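Local coordinates for hypothetical protein (Geobacillus stearothermophilus, PDB 1SFS) that is of unknown function but may act on glycosidic bonds, possibly as a bacterial lysozyme, at residues F43-V46 with R47-G51; S61-P64 with N65-G69; G101-A104 with A105-V109. All blocks are in the same frame, centred on the assembly; numbering follows the deposited sequence. Where two conformers were deposited one is given.

Contact 1. Residues F43-V46 with R47-G51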
loop_
_atom_site.group_PDB
_atom_site.type_symbol
_atom_site.label_atom_id
_atom_site.label_comp_id
_atom_site.label_asym_id
_atom_site.label_seq_id
_atom_site.Cartn_x
_atom_site.Cartn_y
_atom_site.Cartn_z
ATOM N N PHE A 43 -15.000 -10.454 -5.197
ATOM C CA PHE A 43 -15.389 -10.155 -3.801
ATOM C C PHE A 43 -16.044 -11.335 -3.193
ATOM O O PHE A 43 -15.722 -11.682 -2.023
ATOM C CB PHE A 43 -16.265 -8.876 -3.776
ATOM C CG PHE A 43 -16.790 -8.640 -2.391
ATOM C CD1 PHE A 43 -16.056 -8.114 -1.360
ATOM C CD2 PHE A 43 -18.107 -9.009 -2.106
ATOM C CE1 PHE A 43 -16.568 -7.992 -0.038
ATOM C CE2 PHE A 43 -18.657 -8.913 -0.853
ATOM C CZ PHE A 43 -17.855 -8.432 0.130
ATOM N N GLN A 44 -16.996 -11.932 -3.861
ATOM C CA GLN A 44 -17.691 -13.091 -3.261
ATOM C C GLN A 44 -16.764 -14.252 -3.055
ATOM O O GLN A 44 -16.944 -14.979 -2.054
ATOM C CB GLN A 44 -18.893 -13.457 -4.152
ATOM C CG GLN A 44 -19.969 -12.389 -4.270
ATOM C CD GLN A 44 -20.600 -11.850 -3.012
ATOM O OE1 GLN A 44 -20.579 -12.499 -1.959
ATOM N NE2 GLN A 44 -21.109 -10.623 -3.034
ATOM N N CYS A 45 -15.795 -14.478 -3.934
ATOM C CA CYS A 45 -14.791 -15.518 -3.704
ATOM C C CYS A 45 -14.114 -15.283 -2.382
ATOM O O CYS A 45 -14.004 -16.170 -1.532
ATOM C CB CYS A 45 -13.720 -15.567 -4.809
ATOM S SG CYS A 45 -12.476 -16.872 -4.686
ATOM N N VAL A 46 -13.612 -14.082 -2.198
ATOM C CA VAL A 46 -12.914 -13.776 -0.946
ATOM C C VAL A 46 -13.825 -13.936 0.271
ATOM O O VAL A 46 -13.487 -14.559 1.248
ATOM C CB VAL A 46 -12.284 -12.388 -1.021
ATOM C CG1 VAL A 46 -11.703 -11.972 0.319
ATOM C CG2 VAL A 46 -11.174 -12.343 -2.072
ATOM N N ARG A 47 -15.008 -13.316 0.183
ATOM C CA ARG A 47 -15.951 -13.236 1.292
ATOM C C ARG A 47 -16.259 -14.646 1.741
ATOM O O ARG A 47 -16.285 -14.902 2.980
ATOM C CB ARG A 47 -17.256 -12.497 0.941
ATOM C CG ARG A 47 -18.232 -12.338 2.141
ATOM C CD ARG A 47 -19.456 -11.497 1.761
ATOM N NE ARG A 47 -20.360 -12.152 0.850
ATOM C CZ ARG A 47 -21.327 -13.004 1.217
ATOM N NH1 ARG A 47 -22.101 -13.521 0.250
ATOM N NH2 ARG A 47 -21.474 -13.297 2.523
ATOM N N THR A 48 -16.503 -15.584 0.867
ATOM C CA THR A 48 -16.971 -16.906 1.211
ATOM C C THR A 48 -15.820 -17.889 1.417
ATOM O O THR A 48 -15.964 -18.871 2.174
ATOM C CB THR A 48 -17.954 -17.458 0.170
ATOM O OG1 THR A 48 -17.323 -17.555 -1.114
ATOM C CG2 THR A 48 -19.181 -16.556 0.003
ATOM N N GLU A 49 -14.673 -17.719 0.756
ATOM C CA GLU A 49 -13.548 -18.635 0.848
ATOM C C GLU A 49 -12.456 -18.219 1.854
ATOM O O GLU A 49 -11.679 -19.103 2.282
ATOM C CB GLU A 49 -12.779 -18.819 -0.463
ATOM C CG GLU A 49 -13.589 -19.398 -1.587
ATOM C CD GLU A 49 -13.897 -20.878 -1.545
ATOM O OE1 GLU A 49 -13.117 -21.670 -0.973
ATOM O OE2 GLU A 49 -14.917 -21.283 -2.134
ATOM N N LEU A 50 -12.373 -16.945 2.186
ATOM C CA LEU A 50 -11.295 -16.465 3.067
ATOM C C LEU A 50 -11.847 -15.681 4.231
ATOM O O LEU A 50 -11.396 -15.920 5.382
ATOM C CB LEU A 50 -10.305 -15.593 2.285
ATOM C CG LEU A 50 -9.382 -16.342 1.333
ATOM C CD1 LEU A 50 -8.645 -15.330 0.453
ATOM C CD2 LEU A 50 -8.382 -17.280 2.033
ATOM N N GLY A 51 -12.714 -14.740 4.014
ATOM C CA GLY A 51 -13.202 -13.916 5.055
ATOM C C GLY A 51 -13.688 -12.573 4.522
ATOM O O GLY A 51 -13.669 -12.302 3.340
#
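The closing turns of helix 40-49, within the beta-alpha-beta unit running from strand 29-33 to strand 55-59, bring Phe43 and Gln44 against Arg47, Gln44 against Thr48 as well, and Val46 against Leu50 and Gly51. Arg47 grips one atom side-on, with NE 2.8 Å and NH1 2.9 Å from OE1 of Gln44. That oxygen lies near the guanidinium plane, whereas the two nitrogens approach it from opposite faces of the amide, which is turned 76° against the guanidinium. The arginine chain runs straight until a bend at chi3 (70°) brings its end alongside Gln44. On the way it covers Phe43: CB sits over one ring face near the rim, and CD packs 3.8 Å from CE2 of Phe43. Thr48 returns to the preceding turn, its OG1 giving a 2.8 Å bond to Gln44 O, which also receives Thr48 N from the other face of the carbonyl. At the helix end Val46 O is shared by Leu50 N (2.8 Å) and Gly51 N (2.9 Å). Gly51 has a phi of 155°, where a side chain would jam against the preceding carbonyl oxygen. Further out, Asp40 bonds NE2 of Gln44, and Phe43 stacks on Tyr81 while meeting Tyr52 edge-to-face. The Cys45-Cys224 disulfide ties the helix to the loop before strand 227-231, and Val46 and Leu50 rest on Trp56 and Trp30 of the flanking strands.

Contact 2. Residues S61-P64 with N65-G69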
loop_
_atom_site.group_PDB
_atom_site.type_symbol
_atom_site.label_atom_id
_atom_site.label_comp_id
_atom_site.label_asym_id
_atom_site.label_seq_id
_atom_site.Cartn_x
_atom_site.Cartn_y
_atom_site.Cartn_z
ATOM N N SER A 61 -3.091 2.747 -11.350
ATOM C CA SER A 61 -2.949 2.785 -12.815
ATOM C C SER A 61 -2.595 1.394 -13.322
ATOM O O SER A 61 -2.224 0.451 -12.589
ATOM C CB SER A 61 -1.968 3.862 -13.210
ATOM O OG SER A 61 -0.672 3.543 -12.767
ATOM N N GLU A 62 -2.798 1.253 -14.619
ATOM C CA GLU A 62 -2.589 0.031 -15.384
ATOM C C GLU A 62 -1.113 -0.156 -15.661
ATOM O O GLU A 62 -0.483 0.740 -16.239
ATOM C CB GLU A 62 -3.390 0.137 -16.679
ATOM C CG GLU A 62 -3.406 -1.127 -17.513
ATOM C CD GLU A 62 -4.481 -2.070 -17.048
ATOM O OE1 GLU A 62 -4.465 -3.252 -17.545
ATOM O OE2 GLU A 62 -5.385 -1.639 -16.241
ATOM N N VAL A 63 -0.543 -1.310 -15.354
ATOM C CA VAL A 63 0.807 -1.662 -15.737
ATOM C C VAL A 63 0.700 -2.968 -16.485
ATOM O O VAL A 63 0.299 -3.990 -15.891
ATOM C CB VAL A 63 1.722 -1.754 -14.519
ATOM C CG1 VAL A 63 3.107 -2.245 -14.995
ATOM C CG2 VAL A 63 1.827 -0.421 -13.784
ATOM N N PRO A 64 0.971 -3.049 -17.768
ATOM C CA PRO A 64 0.826 -4.298 -18.520
ATOM C C PRO A 64 1.594 -5.450 -17.869
ATOM O O PRO A 64 2.707 -5.233 -17.357
ATOM C CB PRO A 64 1.444 -3.999 -19.896
ATOM C CG PRO A 64 1.189 -2.515 -20.025
ATOM C CD PRO A 64 1.408 -1.947 -18.647
ATOM N N ASN A 65 0.943 -6.605 -17.831
ATOM C CA ASN A 65 1.496 -7.822 -17.266
ATOM C C ASN A 65 1.662 -7.747 -15.767
ATOM O O ASN A 65 2.390 -8.588 -15.204
ATOM C CB ASN A 65 2.910 -8.126 -17.816
ATOM C CG ASN A 65 2.760 -8.474 -19.292
ATOM O OD1 ASN A 65 1.775 -9.149 -19.586
ATOM N ND2 ASN A 65 3.722 -7.978 -20.042
ATOM N N VAL A 66 1.046 -6.742 -15.136
ATOM C CA VAL A 66 1.374 -6.520 -13.719
ATOM C C VAL A 66 0.137 -6.098 -12.921
ATOM O O VAL A 66 -0.154 -6.747 -11.905
ATOM C CB VAL A 66 2.481 -5.463 -13.546
ATOM C CG1 VAL A 66 2.680 -5.218 -12.047
ATOM C CG2 VAL A 66 3.808 -5.833 -14.182
ATOM N N SER A 67 -0.583 -5.072 -13.310
ATOM C CA SER A 67 -1.715 -4.612 -12.501
ATOM C C SER A 67 -2.778 -4.022 -13.396
ATOM O O SER A 67 -2.467 -3.377 -14.402
ATOM C CB SER A 67 -1.279 -3.539 -11.498
ATOM O OG SER A 67 -0.636 -2.406 -12.115
ATOM N N GLU A 68 -4.000 -4.190 -12.967
ATOM C CA GLU A 68 -5.164 -3.535 -13.547
ATOM C C GLU A 68 -5.477 -2.312 -12.738
ATOM O O GLU A 68 -5.575 -2.359 -11.499
ATOM C CB GLU A 68 -6.332 -4.492 -13.573
ATOM C CG GLU A 68 -6.067 -5.721 -14.424
ATOM C CD GLU A 68 -7.208 -6.665 -14.624
ATOM O OE1 GLU A 68 -8.171 -6.688 -13.825
ATOM O OE2 GLU A 68 -7.155 -7.358 -15.690
ATOM N N GLY A 69 -5.659 -1.167 -13.393
ATOM C CA GLY A 69 -5.963 0.036 -12.683
ATOM C C GLY A 69 -7.365 0.113 -12.136
ATOM O O GLY A 69 -8.335 -0.424 -12.673
#
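Val63 O is gripped by two backbone amides, Val66 N and Ser67 N, each 2.9 Å away. The Ser67 bond is nearly straight (169°) and uses a lone pair in the carbonyl plane; the Val66 bond is more bent and comes in tilted from that plane. Two residues facing one make a classic beta bulge, and Val63 N returns the pairing to Ser67 O at 3.0 Å, an antiparallel hydrogen-bonded bridge in the hairpin-like loop between strand 55-59 and helix 72-80. The bulge sets Val66 alongside Val63, pointing the same way, with CB of Val66 3.6 Å from CG1 of Val63. Glu62 closes the open end. Its CG is anti to the backbone N (chi1 -173°), and a bend at chi2 carries OE2 to within 2.9 Å of Gly69 N, which meets it from above the carboxylate plane. Ser67 OG has its firmer partner in Asn90 ND2, its approach to Ser61 O being weak, and Glu68 OE1 takes Val37 N. The shape of this largely exposed loop thus rests on backbone pairing and on a carboxylate that accepts a backbone amide, with little apolar packing between its two arms beyond Val63 on Val66.

Contact 3. Residues G101-A104 with A105-V109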
loop_
_atom_site.group_PDB
_atom_site.type_symbol
_atom_site.label_atom_id
_atom_site.label_comp_id
_atom_site.label_asym_id
_atom_site.label_seq_id
_atom_site.Cartn_x
_atom_site.Cartn_y
_atom_site.Cartn_z
ATOM N N GLY A 101 11.292 10.760 -7.512
ATOM C CA GLY A 101 10.257 10.642 -6.499
ATOM C C GLY A 101 9.198 11.690 -6.632
ATOM O O GLY A 101 8.019 11.410 -6.368
ATOM N N GLN A 102 9.521 12.933 -7.038
ATOM C CA GLN A 102 8.550 13.986 -7.277
ATOM C C GLN A 102 7.643 13.535 -8.418
ATOM O O GLN A 102 6.427 13.669 -8.327
ATOM C CB GLN A 102 9.109 15.371 -7.614
ATOM C CG GLN A 102 10.025 16.023 -6.583
ATOM C CD GLN A 102 10.602 17.353 -7.106
ATOM O OE1 GLN A 102 11.403 17.323 -8.047
ATOM N NE2 GLN A 102 10.199 18.471 -6.513
ATOM N N VAL A 103 8.214 13.065 -9.527
ATOM C CA VAL A 103 7.376 12.624 -10.655
ATOM C C VAL A 103 6.407 11.533 -10.193
ATOM O O VAL A 103 5.218 11.583 -10.546
ATOM C CB VAL A 103 8.263 12.141 -11.811
ATOM C CG1 VAL A 103 7.369 11.452 -12.853
ATOM C CG2 VAL A 103 9.043 13.270 -12.421
ATOM N N ALA A 104 6.881 10.558 -9.430
ATOM C CA ALA A 104 6.020 9.483 -8.979
ATOM C C ALA A 104 4.882 10.034 -8.130
ATOM O O ALA A 104 3.736 9.640 -8.321
ATOM C CB ALA A 104 6.864 8.451 -8.198
ATOM N N ALA A 105 5.203 10.899 -7.176
ATOM C CA ALA A 105 4.166 11.459 -6.317
ATOM C C ALA A 105 3.157 12.229 -7.137
ATOM O O ALA A 105 1.966 12.137 -6.925
ATOM C CB ALA A 105 4.814 12.344 -5.279
ATOM N N ARG A 106 3.644 13.074 -8.060
ATOM C CA ARG A 106 2.712 13.867 -8.877
ATOM C C ARG A 106 1.822 12.941 -9.720
ATOM O O ARG A 106 0.639 13.234 -9.873
ATOM C CB ARG A 106 3.475 14.832 -9.777
ATOM C CG ARG A 106 4.105 15.962 -8.969
ATOM C CD ARG A 106 4.929 16.899 -9.781
ATOM N NE ARG A 106 5.476 17.969 -8.974
ATOM C CZ ARG A 106 6.622 18.596 -9.212
ATOM N NH1 ARG A 106 6.953 19.545 -8.375
ATOM N NH2 ARG A 106 7.399 18.286 -10.245
ATOM N N ASN A 107 2.363 11.867 -10.264
ATOM C CA ASN A 107 1.540 10.966 -11.036
ATOM C C ASN A 107 0.532 10.244 -10.131
ATOM O O ASN A 107 -0.636 10.036 -10.553
ATOM C CB ASN A 107 2.410 9.978 -11.774
ATOM C CG ASN A 107 3.125 10.582 -12.956
ATOM O OD1 ASN A 107 2.729 11.556 -13.516
ATOM N ND2 ASN A 107 4.172 9.901 -13.365
ATOM N N ALA A 108 0.932 9.847 -8.943
ATOM C CA ALA A 108 -0.009 9.165 -8.036
ATOM C C ALA A 108 -1.156 10.076 -7.722
ATOM O O ALA A 108 -2.322 9.635 -7.723
ATOM C CB ALA A 108 0.749 8.716 -6.803
ATOM N N VAL A 109 -0.901 11.355 -7.398
ATOM C CA VAL A 109 -1.932 12.296 -7.054
ATOM C C VAL A 109 -2.849 12.524 -8.253
ATOM O O VAL A 109 -4.062 12.607 -8.121
ATOM C CB VAL A 109 -1.301 13.616 -6.573
ATOM C CG1 VAL A 109 -2.323 14.749 -6.464
ATOM C CG2 VAL A 109 -0.638 13.361 -5.241
#
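Asn107 and Val103, one helical turn apart, lie side by side and point the same way, with ND2 of Asn107 3.6 Å from CG1 of Val103. CG of Asn107 lies beside its own backbone N (chi1 -74°), which keeps the amide low over the preceding turn, with CG of Asn107 3.3 Å from Val103 O. ND2 of Asn107 is 3.4 Å from Val103 O but poorly angled for a bond; that oxygen takes the helix bond from Asn107 N, at 2.9 Å. Gln102 and Arg106 form a second pair running alongside each other: CB of Gln102 sits over one face of the guanidinium, toward its rim, and CG of Arg106 rests 3.3 Å from Gln102 O. Beneath these pairs runs the i to i+4 ladder of helix 98-114, the crossover between strands 84-89 and 122-126 in the parallel part of the sheet; Arg106 N meets Gln102 O at 2.9 Å and 169°, and Ala108 N meets Ala104 O at 2.9 Å. Replacing Asn107 by an alanine would probably leave Tyr89 OH without its weak amide donor and CG1 of Val103 without its cover along the helix. Tyr89, from strand 84-89, also touches the side chains of Ala104 and Ala108. Farther round the helix, Ala105 and Gln102 touch Thr144 of helix 135-145, and Ala104 meets Trp137 of that same helix.

How the contacts relate
Contacts 1 and 3 each lie on the helix of a beta-alpha-beta unit, on opposite sides of the chain's centre and 33 Å apart between centres. Both are partly buried: Val46 and Leu50 in contact 1 and Ala104 and Ala108 in contact 3 lie against sheet strands, while Arg47 and Arg106 are exposed. Contact 1 finishes its helix, where Val46 O is shared and a glycine leads out; it also carries a disulfide. Contact 3 lies inside a continuing helix, where the regular ladder dominates and side-chain pairs merely run alongside. Contact 2 is a surface loop without helix, built on a bulge and a carboxylate. It lies nearer contact 3, about 7 Å between nearest atoms, than contact 1, about 12 Å away.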